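PDB 2I9D: chloramphenicol acetyltransferase from Bacteroides thetaiotaomicron, which probably transfers an acetyl group from acetyl-CoA to a hydroxyl of chloramphenicol. Local coordinates for residues Glu35-Gly40 / Glu184-Met189; Ala59-Ala64 / Ile86-Pro91; Asn65-Phe70 / Ser206-Lys211; Arg73-Gly78 / Gly142-Ile147; Lys99-Arg104 / Ala124-Gly129. All coordinates share one frame; numbering follows the deposited sequence.

Contacts 1, 2, 4 and 5 all reach the mixed sheet; within this chain, contact 1 lies toward one edge, where strands 29-37 and 186-196 pair, and contact 5 at the other, their centres about 30 Å apart. Contacts 2 and 3 share helix 52-66, their centres about 11 Å apart. Strands 87-93 and 146-151 join contacts 2 and 4 through Leu89 N and Ile147 O, 2.8 Å apart. Arg104 ties contact 5 to both: its NH2 is 2.7 Å from Asp87 OD2 and its NH1 2.8 Å from Asp143 OD2. Contacts 3 and 4 come nearest to His197, the predicted proton acceptor, the side chains of Phe70 and Ile74 each about 10 Å from its side chain.

Contact 1. Residues Glu35-Gly40 / Glu184-Met189; sequences EVECGG and EGRLVM
Val36 and Met189, a selenomethionine, form a hydrogen-bonded antiparallel pair: Val36 N gives to Met189 O at 3.0 Å, and Met189 N returns to Val36 O at 2.9 Å. Their side chains lie side by side, pointing the same way, with Val36 CG2 3.7 Å from Met189 CG. Cys38 closes in on the same methylene. Its SG, held between the backbone N and the carbonyl carbon (chi1 52°), sits 3.6 Å from Met189 CG, and Phe52 packs against both residues. This tight corner is where strand 29-37, outermost in the mixed sheet of this chain, gives way to helix 39-47, with Cys38 at the N-cap. In the last cross-strand bond, Cys38 N to Leu187 O at 3.0 Å, the donor stands 37° out of the carbonyl plane, whereas the two bonds of the Val36-Met189 pair run nearly along their C=O axes. The face carrying Glu37 and Val188 is looser. Glu37 CG only grazes Val188 CG1 at 4.0 Å, and farther out the extended Glu37 chain meets the exposed Arg186. Glu37 OE1 lies 3.8 Å from Arg186 NE but well out of the guanidinium plane, so this long salt bridge is an attraction of charges with no N-H aimed at the oxygen. The partly exposed Glu35 turns its carboxylate to a neighbouring subunit: OE1 makes a salt bridge with Arg183 of the second subunit.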
# COMPACT_ATOMS: atom_id res chain seq x y z
N GLU A 35 -0.45 10.78 6.91
CA GLU A 35 0.32 12.01 6.79
C GLU A 35 0.34 12.72 8.11
O GLU A 35 -0.62 12.65 8.87
CB GLU A 35 -0.22 12.91 5.67
CG GLU A 35 -1.74 13.07 5.64
CD GLU A 35 -2.18 14.22 4.74
OE1 GLU A 35 -2.23 14.02 3.49
OE2 GLU A 35 -2.49 15.31 5.30
N VAL A 36 1.48 13.34 8.43
CA VAL A 36 1.62 14.07 9.66
C VAL A 36 2.08 15.48 9.34
O VAL A 36 2.84 15.70 8.38
CB VAL A 36 2.63 13.44 10.70
CG1 VAL A 36 2.13 12.12 11.26
CG2 VAL A 36 4.07 13.33 10.13
N GLU A 37 1.62 16.42 10.16
CA GLU A 37 2.15 17.77 10.16
C GLU A 37 3.50 17.75 10.80
O GLU A 37 3.72 17.03 11.77
CB GLU A 37 1.24 18.73 10.91
CG GLU A 37 0.12 19.23 10.05
CD GLU A 37 -0.77 20.25 10.77
OE1 GLU A 37 -0.24 21.04 11.59
OE2 GLU A 37 -1.99 20.25 10.48
N CYS A 38 4.40 18.54 10.24
CA CYS A 38 5.79 18.56 10.69
C CYS A 38 6.42 19.94 10.51
O CYS A 38 7.65 20.06 10.49
CB CYS A 38 6.58 17.49 9.93
SG CYS A 38 6.41 17.60 8.15
N GLY A 39 5.58 20.98 10.38
CA GLY A 39 6.06 22.36 10.24
C GLY A 39 6.93 22.84 11.39
O GLY A 39 7.96 23.47 11.17
N GLY A 40 6.52 22.52 12.63
CA GLY A 40 7.30 22.82 13.83
C GLY A 40 8.73 22.29 13.81
O GLY A 40 9.70 23.07 13.90
N GLU A 184 -2.43 22.98 1.78
CA GLU A 184 -3.33 24.00 2.35
C GLU A 184 -2.63 24.84 3.43
O GLU A 184 -3.10 24.96 4.56
CB GLU A 184 -4.63 23.34 2.84
CG GLU A 184 -5.29 22.49 1.74
CD GLU A 184 -6.72 22.10 2.08
OE1 GLU A 184 -7.62 22.97 1.93
OE2 GLU A 184 -6.95 20.93 2.49
N GLY A 185 -1.46 25.38 3.07
CA GLY A 185 -0.67 26.22 3.97
C GLY A 185 0.10 25.55 5.11
O GLY A 185 0.78 26.27 5.86
N ARG A 186 0.01 24.22 5.24
CA ARG A 186 0.71 23.46 6.30
C ARG A 186 1.69 22.42 5.76
O ARG A 186 1.42 21.73 4.75
CB ARG A 186 -0.26 22.81 7.28
CG ARG A 186 -1.46 23.71 7.65
CD ARG A 186 -1.78 23.71 9.15
NE ARG A 186 -0.77 24.44 9.94
CZ ARG A 186 -0.95 25.65 10.47
NH1 ARG A 186 -2.10 26.30 10.32
NH2 ARG A 186 0.04 26.21 11.16
N LEU A 187 2.84 22.31 6.43
CA LEU A 187 3.84 21.33 6.04
C LEU A 187 3.43 19.96 6.57
O LEU A 187 3.20 19.79 7.76
CB LEU A 187 5.23 21.73 6.54
CG LEU A 187 6.38 20.99 5.87
CD1 LEU A 187 6.61 21.43 4.38
CD2 LEU A 187 7.64 21.14 6.72
N VAL A 188 3.32 19.01 5.64
CA VAL A 188 2.95 17.62 5.94
C VAL A 188 3.91 16.65 5.21
O VAL A 188 4.46 16.98 4.14
CB VAL A 188 1.48 17.30 5.49
CG1 VAL A 188 0.46 18.17 6.23
CG2 VAL A 188 1.32 17.50 3.97
N MSE A 189 4.10 15.46 5.77
CA MSE A 189 4.93 14.45 5.13
C MSE A 189 4.23 13.12 5.27
O MSE A 189 3.46 12.99 6.22
CB MSE A 189 6.31 14.39 5.78
CG MSE A 189 6.29 14.08 7.25
SE MSE A 189 8.12 14.08 8.00
CE MSE A 189 8.73 12.40 7.17

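Contact 2. Residues Ala59-Ala64 / Ile86-Pro91; sequences AVLRAA and IDMLSP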
# COMPACT_ATOMS: atom_id res chain seq x y z
N ALA A 59 11.15 11.31 16.37
CA ALA A 59 9.69 11.30 16.59
C ALA A 59 9.13 9.90 16.42
O ALA A 59 8.34 9.44 17.25
CB ALA A 59 8.99 12.28 15.65
N VAL A 60 9.54 9.23 15.34
CA VAL A 60 9.05 7.90 15.03
C VAL A 60 9.56 6.89 16.07
O VAL A 60 8.80 6.04 16.57
CB VAL A 60 9.44 7.48 13.57
CG1 VAL A 60 9.34 5.95 13.37
CG2 VAL A 60 8.59 8.21 12.56
N LEU A 61 10.86 6.98 16.39
CA LEU A 61 11.50 6.02 17.32
C LEU A 61 10.91 6.15 18.74
O LEU A 61 10.66 5.12 19.42
CB LEU A 61 13.03 6.20 17.35
CG LEU A 61 13.85 5.16 18.12
CD1 LEU A 61 13.63 3.75 17.57
CD2 LEU A 61 15.31 5.51 18.07
N ARG A 62 10.68 7.39 19.15
CA ARG A 62 10.07 7.70 20.44
C ARG A 62 8.65 7.17 20.55
O ARG A 62 8.30 6.59 21.57
CB ARG A 62 10.12 9.20 20.73
CG ARG A 62 9.50 9.59 22.10
CD ARG A 62 10.04 10.92 22.62
NE ARG A 62 9.26 11.42 23.75
CZ ARG A 62 9.50 12.58 24.37
NH1 ARG A 62 10.50 13.36 23.97
NH2 ARG A 62 8.72 12.96 25.39
N ALA A 63 7.83 7.36 19.52
CA ALA A 63 6.46 6.80 19.50
C ALA A 63 6.42 5.27 19.64
O ALA A 63 5.53 4.72 20.30
CB ALA A 63 5.70 7.27 18.26
N ALA A 64 7.39 4.59 19.03
CA ALA A 64 7.45 3.12 19.04
C ALA A 64 7.84 2.62 20.43
O ALA A 64 7.37 1.57 20.91
CB ALA A 64 8.44 2.63 18.00
N ILE A 86 13.51 -0.08 22.08
CA ILE A 86 13.55 -0.24 20.63
C ILE A 86 14.52 0.77 20.05
O ILE A 86 14.43 1.97 20.34
CB ILE A 86 12.12 -0.06 20.02
CG1 ILE A 86 11.15 -1.09 20.61
CG2 ILE A 86 12.13 -0.13 18.48
CD1 ILE A 86 11.59 -2.56 20.48
N ASP A 87 15.48 0.29 19.27
CA ASP A 87 16.38 1.17 18.55
C ASP A 87 16.04 1.24 17.06
O ASP A 87 15.12 0.57 16.58
CB ASP A 87 17.83 0.75 18.75
CG ASP A 87 18.27 0.86 20.20
OD1 ASP A 87 17.89 1.82 20.92
OD2 ASP A 87 19.03 -0.02 20.63
N MSE A 88 16.77 2.10 16.35
CA MSE A 88 16.47 2.41 14.97
C MSE A 88 17.54 1.84 14.03
O MSE A 88 18.73 2.02 14.26
CB MSE A 88 16.39 3.94 14.77
CG MSE A 88 16.24 4.41 13.32
SE MSE A 88 14.49 3.87 12.49
CE MSE A 88 13.28 5.12 13.45
N LEU A 89 17.08 1.15 12.99
CA LEU A 89 17.89 0.91 11.80
C LEU A 89 17.43 1.88 10.73
O LEU A 89 16.24 2.14 10.59
CB LEU A 89 17.74 -0.51 11.27
CG LEU A 89 18.23 -1.68 12.14
CD1 LEU A 89 18.20 -2.95 11.33
CD2 LEU A 89 19.64 -1.46 12.72
N SER A 90 18.36 2.40 9.95
CA SER A 90 17.99 3.22 8.84
C SER A 90 19.04 3.15 7.73
O SER A 90 20.25 3.22 8.01
CB SER A 90 17.72 4.69 9.29
OG SER A 90 17.31 5.48 8.18
N PRO A 91 18.58 3.01 6.46
CA PRO A 91 19.49 3.05 5.30
C PRO A 91 19.96 4.49 4.94
O PRO A 91 19.26 5.24 4.22
CB PRO A 91 18.66 2.42 4.16
CG PRO A 91 17.22 2.62 4.54
CD PRO A 91 17.18 2.73 6.07
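Leu61 and Met88, a selenomethionine, carry the apolar side-chain packing here, sliding past each other in opposite directions with Leu61 CD2 3.8 Å from Met88 CB. The Met88 chain is bent at both chi2 and chi3. The second bend (chi3 73°) brings CE against the helix side chains, 4.0 Å from Val60 CG1 and 4.1 Å from Leu61 CB; Val60 and Met88 cross at about a right angle. Ile86 adds a more distant touch, its CG2 4.3 Å from Leu61 CD1.

The second kind of contact is methyl against main chain. Leu61 holds CG anti to the backbone N (chi1 -172°), carrying it out from helix 52-66 toward the strand. Its CD1 lies 3.4 Å from Ile86 O and 3.5 Å from Asp87 C, pressing on the main chain where strand 87-93 begins. The axes of the two short segments come within 8.8 Å, a helix layered on one face of the mixed sheet. Ile147 of the adjoining strand 146-151 packs on both Val60 and Met88.

Polar bonding is left to neighbours. Asn65, one turn on from Leu61, gives ND2 to Leu61 O and takes Ile86 N on OD1, linking the helix end to the strand entrance. Asp87 points away from the helix, its OD1 accepting from Tyr107 N. Across the two segments themselves no hydrogen bond is made. The helix is therefore seated here by the fit of buried methyl and methylene groups, with the directional bonds just described lying beside it, at the start of the strand.

Contact 3. Residues Asn65-Phe70 / Ser206-Lys211; sequences NEIPEF and SLFYKK
The carboxylate of Glu66 is gripped at both oxygens: OE1 accepts from Lys211 NZ at 3.1 Å through its anti lone pair, while OE2 makes a salt bridge with Arg62 NE one turn back. Lys211 bends at chi3 and again at chi4 (-77°), which brings NZ to the carboxylate; the two side chains cross at about a right angle. The lysine methylenes do apolar work on the way. Ile67 slides past them in the opposite direction, with CG1 3.6 Å from Lys211 CE. Beyond, Ile67 CD1 pushes against the helix backbone, 3.4 Å from Phe208 CA. Phe70 and Phe208 form an offset stack, centroids 5.0 Å apart and planes at 26°. Phe208 CD1 lies over one face of the Phe70 ring toward its rim, and Phe70 CZ meets Phe208 CB at 3.6 Å. The contact thus joins the C-terminal end of helix 52-66, and the 3-10 turn that follows, to the middle of helix 202-216. Phe208 also packs on Val60 and Ala63 of the first helix, and both phenylalanines rest on Met193 of strand 186-196 in the sheet beneath.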
# COMPACT_ATOMS: atom_id res chain seq x y z
N ASN A 65 8.72 3.37 21.07
CA ASN A 65 9.10 3.08 22.44
C ASN A 65 7.96 3.36 23.41
O ASN A 65 7.72 2.55 24.32
CB ASN A 65 10.36 3.85 22.80
CG ASN A 65 11.61 3.13 22.36
OD1 ASN A 65 12.03 2.18 23.01
ND2 ASN A 65 12.19 3.55 21.24
N GLU A 66 7.21 4.45 23.16
CA GLU A 66 6.17 4.90 24.11
C GLU A 66 4.85 4.17 24.05
O GLU A 66 4.09 4.22 25.01
CB GLU A 66 5.97 6.42 24.08
CG GLU A 66 7.14 7.17 24.70
CD GLU A 66 6.94 8.68 24.79
OE1 GLU A 66 5.85 9.18 24.41
OE2 GLU A 66 7.87 9.38 25.24
N ILE A 67 4.59 3.45 22.95
CA ILE A 67 3.38 2.65 22.79
C ILE A 67 3.80 1.18 22.82
O ILE A 67 4.39 0.69 21.86
CB ILE A 67 2.61 3.01 21.48
CG1 ILE A 67 2.27 4.51 21.46
CG2 ILE A 67 1.32 2.22 21.34
CD1 ILE A 67 1.99 5.07 20.07
N PRO A 68 3.50 0.47 23.92
CA PRO A 68 4.16 -0.83 24.15
C PRO A 68 3.81 -1.91 23.13
O PRO A 68 4.55 -2.87 22.99
CB PRO A 68 3.69 -1.24 25.57
CG PRO A 68 2.45 -0.50 25.80
CD PRO A 68 2.54 0.79 25.00
N GLU A 69 2.69 -1.76 22.42
CA GLU A 69 2.31 -2.72 21.39
C GLU A 69 3.34 -2.78 20.25
O GLU A 69 3.43 -3.79 19.56
CB GLU A 69 0.91 -2.39 20.85
CG GLU A 69 -0.25 -2.83 21.77
CD GLU A 69 -0.44 -1.89 22.96
OE1 GLU A 69 0.17 -0.81 23.01
OE2 GLU A 69 -1.21 -2.23 23.87
N PHE A 70 4.10 -1.70 20.09
CA PHE A 70 5.11 -1.57 19.04
C PHE A 70 6.47 -2.16 19.45
O PHE A 70 7.43 -2.09 18.69
CB PHE A 70 5.23 -0.09 18.59
CG PHE A 70 4.02 0.40 17.81
CD1 PHE A 70 4.05 0.43 16.41
CD2 PHE A 70 2.85 0.80 18.47
CE1 PHE A 70 2.93 0.85 15.68
CE2 PHE A 70 1.73 1.22 17.76
CZ PHE A 70 1.76 1.25 16.35
N SER A 206 -3.52 4.52 15.21
CA SER A 206 -4.07 5.85 15.49
C SER A 206 -3.21 6.62 16.51
O SER A 206 -2.79 7.75 16.26
CB SER A 206 -5.50 5.70 16.01
OG SER A 206 -6.30 6.76 15.61
N LEU A 207 -2.92 5.98 17.65
CA LEU A 207 -2.07 6.56 18.69
C LEU A 207 -0.65 6.78 18.25
O LEU A 207 -0.03 7.78 18.64
CB LEU A 207 -1.99 5.66 19.94
CG LEU A 207 -3.19 5.08 20.66
CD1 LEU A 207 -2.69 4.37 21.92
CD2 LEU A 207 -4.25 6.17 20.98
N PHE A 208 -0.09 5.84 17.48
CA PHE A 208 1.25 6.04 16.89
C PHE A 208 1.35 7.33 16.07
O PHE A 208 2.19 8.18 16.35
CB PHE A 208 1.67 4.84 16.04
CG PHE A 208 3.05 4.97 15.47
CD1 PHE A 208 4.16 4.53 16.20
CD2 PHE A 208 3.25 5.48 14.19
CE1 PHE A 208 5.44 4.62 15.67
CE2 PHE A 208 4.52 5.59 13.65
CZ PHE A 208 5.63 5.17 14.40
N TYR A 209 0.49 7.48 15.08
CA TYR A 209 0.49 8.66 14.23
C TYR A 209 0.18 9.98 14.98
O TYR A 209 0.83 11.01 14.73
CB TYR A 209 -0.47 8.46 13.04
CG TYR A 209 0.09 7.57 11.94
CD1 TYR A 209 -0.39 6.27 11.75
CD2 TYR A 209 1.10 8.04 11.09
CE1 TYR A 209 0.12 5.47 10.74
CE2 TYR A 209 1.62 7.22 10.07
CZ TYR A 209 1.12 5.95 9.91
OH TYR A 209 1.61 5.16 8.91
N LYS A 210 -0.82 9.94 15.88
CA LYS A 210 -1.11 11.06 16.76
C LYS A 210 0.17 11.46 17.49
O LYS A 210 0.59 12.62 17.45
CB LYS A 210 -2.23 10.70 17.76
CG LYS A 210 -2.62 11.82 18.71
CD LYS A 210 -3.32 12.96 17.96
CE LYS A 210 -3.66 14.18 18.88
NZ LYS A 210 -4.22 15.33 18.06
N LYS A 211 0.83 10.48 18.10
CA LYS A 211 2.08 10.68 18.84
C LYS A 211 3.23 11.26 17.99
O LYS A 211 3.86 12.23 18.39
CB LYS A 211 2.47 9.38 19.51
CG LYS A 211 3.38 9.53 20.72
CD LYS A 211 3.58 8.18 21.43
CE LYS A 211 2.53 7.94 22.53
NZ LYS A 211 2.85 8.74 23.74

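Contact 4. Residues Arg73-Gly78 / Gly142-Ile147; sequences RIDPDG and GDYGLI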
# COMPACT_ATOMS: atom_id res chain seq x y z
N ARG A 73 7.59 -8.54 19.60
CA ARG A 73 8.25 -9.24 18.51
C ARG A 73 8.05 -10.76 18.61
O ARG A 73 7.77 -11.29 19.69
CB ARG A 73 9.76 -8.93 18.49
CG ARG A 73 10.11 -7.47 18.39
CD ARG A 73 9.89 -6.87 16.98
NE ARG A 73 10.24 -5.44 16.95
CZ ARG A 73 9.42 -4.43 17.27
NH1 ARG A 73 8.17 -4.64 17.62
NH2 ARG A 73 9.85 -3.18 17.19
N ILE A 74 8.15 -11.44 17.48
CA ILE A 74 8.23 -12.88 17.47
C ILE A 74 9.73 -13.12 17.38
O ILE A 74 10.36 -12.80 16.35
CB ILE A 74 7.52 -13.53 16.25
CG1 ILE A 74 6.03 -13.16 16.20
CG2 ILE A 74 7.74 -15.06 16.27
CD1 ILE A 74 5.21 -13.85 15.09
N ASP A 75 10.32 -13.63 18.47
CA ASP A 75 11.77 -13.87 18.53
C ASP A 75 12.22 -15.02 17.61
O ASP A 75 11.39 -15.76 17.09
CB ASP A 75 12.21 -14.07 19.98
CG ASP A 75 13.00 -12.87 20.53
OD1 ASP A 75 13.20 -11.84 19.82
OD2 ASP A 75 13.44 -12.98 21.71
N PRO A 76 13.55 -15.14 17.36
CA PRO A 76 14.06 -16.21 16.47
C PRO A 76 13.52 -17.60 16.78
O PRO A 76 13.26 -18.38 15.87
CB PRO A 76 15.58 -16.15 16.67
CG PRO A 76 15.85 -14.77 17.15
CD PRO A 76 14.63 -14.26 17.85
N ASP A 77 13.32 -17.90 18.05
CA ASP A 77 12.80 -19.20 18.50
C ASP A 77 11.27 -19.31 18.39
O ASP A 77 10.68 -20.30 18.82
CB ASP A 77 13.25 -19.46 19.95
CG ASP A 77 12.80 -18.37 20.92
OD1 ASP A 77 12.27 -17.31 20.48
OD2 ASP A 77 12.99 -18.57 22.15
N GLY A 78 10.63 -18.29 17.81
CA GLY A 78 9.19 -18.29 17.62
C GLY A 78 8.36 -17.85 18.83
O GLY A 78 7.15 -17.92 18.79
N GLY A 142 19.95 -12.29 16.78
CA GLY A 142 18.61 -12.47 17.34
C GLY A 142 18.08 -11.23 18.03
O GLY A 142 17.27 -11.34 18.92
N ASP A 143 18.55 -10.04 17.64
CA ASP A 143 18.03 -8.81 18.25
C ASP A 143 16.97 -8.21 17.32
O ASP A 143 17.30 -7.61 16.28
CB ASP A 143 19.15 -7.81 18.55
CG ASP A 143 18.66 -6.58 19.35
OD1 ASP A 143 17.48 -6.49 19.72
OD2 ASP A 143 19.47 -5.67 19.59
N TYR A 144 15.70 -8.40 17.69
CA TYR A 144 14.58 -7.84 16.91
C TYR A 144 14.00 -6.59 17.60
O TYR A 144 12.96 -6.07 17.19
CB TYR A 144 13.49 -8.88 16.65
CG TYR A 144 13.92 -10.10 15.87
CD1 TYR A 144 15.12 -10.13 15.16
CD2 TYR A 144 13.08 -11.22 15.80
CE1 TYR A 144 15.51 -11.25 14.44
CE2 TYR A 144 13.46 -12.34 15.07
CZ TYR A 144 14.69 -12.35 14.41
OH TYR A 144 15.07 -13.45 13.69
N GLY A 145 14.69 -6.11 18.63
CA GLY A 145 14.22 -4.94 19.37
C GLY A 145 14.59 -3.67 18.64
O GLY A 145 15.36 -2.82 19.15
N LEU A 146 14.04 -3.56 17.44
CA LEU A 146 14.37 -2.50 16.49
C LEU A 146 13.17 -2.16 15.61
O LEU A 146 12.26 -2.96 15.47
CB LEU A 146 15.49 -2.99 15.55
CG LEU A 146 16.86 -3.31 16.15
CD1 LEU A 146 17.46 -4.40 15.31
CD2 LEU A 146 17.74 -2.06 16.19
N ILE A 147 13.18 -0.97 15.03
CA ILE A 147 12.32 -0.65 13.88
C ILE A 147 13.27 -0.14 12.81
O ILE A 147 14.45 0.06 13.10
CB ILE A 147 11.17 0.36 14.19
CG1 ILE A 147 11.72 1.70 14.74
CG2 ILE A 147 10.21 -0.27 15.18
CD1 ILE A 147 10.66 2.84 14.82
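Arg73 meets Tyr144 through a side chain bent at chi2 (-74°) and straight at chi3, which carries NE to the main chain of the other segment. Tyr144 points its CB toward segment 73-78 and sets CG beside its own backbone N (chi1 -61°). Arg73 NE gives to Tyr144 O at 2.8 Å, a short bond but a bent one. The neighbouring Arg73 NH2 gives to Leu146 O at 3.0 Å, standing 54° out of that carbonyl plane. Both oxygens lie at the guanidinium edge, somewhat tilted from its plane.

An inverse gamma turn centred on Gly145 lies between the two carbonyls, consistent with both being within span of one arginine. An Asx turn steadies the same bend, with Asp143 OD1 accepting from Gly145 N at 3.0 Å.

The Tyr144 ring takes Ile74 O at its edge, the oxygen 3.2 Å from CD2. Pro76 and Tyr144 reach toward each other tip to tip, Pro76 CD lying 3.6 Å from Tyr144 CE2. Pro76 CG also rests 3.6 Å from Gly142 CA, at the Schellman motif that ends helix 133-141. Beside them Tyr83 OH bonds both Asp75 OD1 and Tyr144 N, and Asp75 OD2 pairs with Lys5.

Arg73 is buried, and its NH1 gives to a third carbonyl, Phe70 O. A guanidinium held this way by main-chain oxygens would have its charge eased by peptide dipoles, and it pins the entrance of strand 146-151 to the small antiparallel sheet that holds strand 72-74.

Contact 5. Residues Lys99-Arg104 / Ala124-Gly129; sequences KFFTTR and AIPEDG
Phe101, on strand 100-105, outermost of the mixed sheet within this chain, packs against Pro126 in the loop that connects helix 111-124 to helix 133-141. Its centre is a CH-pi interaction: Pro126 CG stands over the middle of the Phe101 ring, 3.9 Å from the centroid and 13° off the normal. Pro126 CD adds a touch at 3.8 Å to Phe101 CE2, and the two side chains cross at about a right angle. Phe101 holds CG anti to its backbone N (chi1 177°), reaching out from the strand toward the loop.

Ile125 comes at the ring edge, near the plane, with CD1 4.3 Å from Phe101 CD2. The same methyl packs more closely on Thr103 CG2, at 3.8 Å, one step along this side of the strand. Farther along the loop Gly129 brings its bare CA to 4.0 Å from Phe101 CD1.

Lys99 completes the contact without a formal bond. Its CE lies 3.4 Å from Asp128 OD1, yet NZ remains 4.6 Å from that oxygen, too far to pair. Asp128 OD1 also has a long, weak ion pair with Lys95.

Thr102, pointing to the other side, bonds Pro131 O, so the loop touches both sides of the strand. With proline hydrogens on an aromatic face at its centre and loosely matched charges at its rim, this surface contact depends on dispersion and shape more than on polar bonding.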
# COMPACT_ATOMS: atom_id res chain seq x y z
N LYS A 99 23.18 4.48 -3.59
CA LYS A 99 23.85 3.60 -2.62
C LYS A 99 23.65 4.10 -1.22
O LYS A 99 23.76 5.29 -0.94
CB LYS A 99 25.36 3.39 -2.89
CG LYS A 99 25.64 2.03 -3.53
CD LYS A 99 27.12 1.57 -3.39
CE LYS A 99 27.37 0.66 -2.12
NZ LYS A 99 26.31 -0.41 -1.89
N PHE A 100 23.31 3.18 -0.34
CA PHE A 100 23.10 3.52 1.05
C PHE A 100 23.84 2.50 1.89
O PHE A 100 24.20 1.43 1.41
CB PHE A 100 21.60 3.47 1.38
CG PHE A 100 20.97 2.14 1.09
CD1 PHE A 100 20.99 1.13 2.04
CD2 PHE A 100 20.38 1.89 -0.15
CE1 PHE A 100 20.40 -0.10 1.78
CE2 PHE A 100 19.81 0.65 -0.42
CZ PHE A 100 19.82 -0.35 0.55
N PHE A 101 24.06 2.85 3.15
CA PHE A 101 24.53 1.87 4.10
C PHE A 101 23.59 1.90 5.30
O PHE A 101 23.36 2.96 5.91
CB PHE A 101 26.01 2.18 4.46
CG PHE A 101 26.59 1.29 5.50
CD1 PHE A 101 27.03 0.00 5.17
CD2 PHE A 101 26.69 1.72 6.83
CE1 PHE A 101 27.56 -0.85 6.15
CE2 PHE A 101 27.25 0.88 7.82
CZ PHE A 101 27.67 -0.41 7.48
N THR A 102 23.01 0.74 5.63
CA THR A 102 22.14 0.65 6.80
C THR A 102 22.94 0.62 8.10
O THR A 102 23.93 -0.12 8.22
CB THR A 102 21.24 -0.60 6.73
OG1 THR A 102 20.53 -0.59 5.49
CG2 THR A 102 20.25 -0.66 7.90
N THR A 103 22.49 1.40 9.07
CA THR A 103 23.15 1.45 10.38
C THR A 103 22.18 1.67 11.54
O THR A 103 21.02 2.05 11.34
CB THR A 103 24.32 2.49 10.38
OG1 THR A 103 25.23 2.19 11.45
CG2 THR A 103 23.80 3.93 10.46
N ARG A 104 22.67 1.41 12.75
CA ARG A 104 21.86 1.43 13.98
C ARG A 104 21.99 2.74 14.77
O ARG A 104 23.10 3.25 14.95
CB ARG A 104 22.23 0.24 14.87
CG ARG A 104 21.32 0.06 16.10
CD ARG A 104 21.63 -1.28 16.84
NE ARG A 104 20.87 -1.38 18.08
CZ ARG A 104 20.39 -2.51 18.61
NH1 ARG A 104 20.56 -3.69 18.01
NH2 ARG A 104 19.70 -2.46 19.74
N ALA A 124 30.55 8.96 11.04
CA ALA A 124 31.39 7.75 10.99
C ALA A 124 31.01 6.72 9.88
O ALA A 124 31.75 5.76 9.65
CB ALA A 124 31.41 7.05 12.35
N ILE A 125 29.87 6.92 9.21
CA ILE A 125 29.44 6.00 8.17
C ILE A 125 30.53 5.73 7.11
O ILE A 125 31.13 6.66 6.58
CB ILE A 125 28.09 6.43 7.54
CG1 ILE A 125 26.95 5.89 8.39
CG2 ILE A 125 27.95 5.91 6.12
CD1 ILE A 125 25.66 5.85 7.69
N PRO A 126 30.79 4.43 6.82
CA PRO A 126 31.83 4.05 5.86
C PRO A 126 31.55 4.54 4.44
O PRO A 126 30.38 4.62 4.05
CB PRO A 126 31.84 2.51 5.92
CG PRO A 126 30.64 2.11 6.55
CD PRO A 126 30.13 3.25 7.40
N GLU A 127 32.59 4.84 3.66
CA GLU A 127 32.42 5.37 2.30
C GLU A 127 31.77 4.34 1.39
O GLU A 127 31.00 4.69 0.50
CB GLU A 127 33.77 5.78 1.67
CG GLU A 127 34.75 6.52 2.58
CD GLU A 127 34.50 8.03 2.63
OE1 GLU A 127 34.04 8.59 1.59
OE2 GLU A 127 34.78 8.66 3.69
N ASP A 128 32.15 3.08 1.59
CA ASP A 128 31.58 1.97 0.85
C ASP A 128 31.17 0.97 1.90
O ASP A 128 31.57 1.07 3.06
CB ASP A 128 32.60 1.36 -0.11
CG ASP A 128 31.93 0.80 -1.39
OD1 ASP A 128 30.70 1.02 -1.57
OD2 ASP A 128 32.64 0.14 -2.20
N GLY A 129 30.34 0.01 1.53
CA GLY A 129 29.85 -0.92 2.51
C GLY A 129 28.77 -1.81 1.96
O GLY A 129 28.23 -1.58 0.87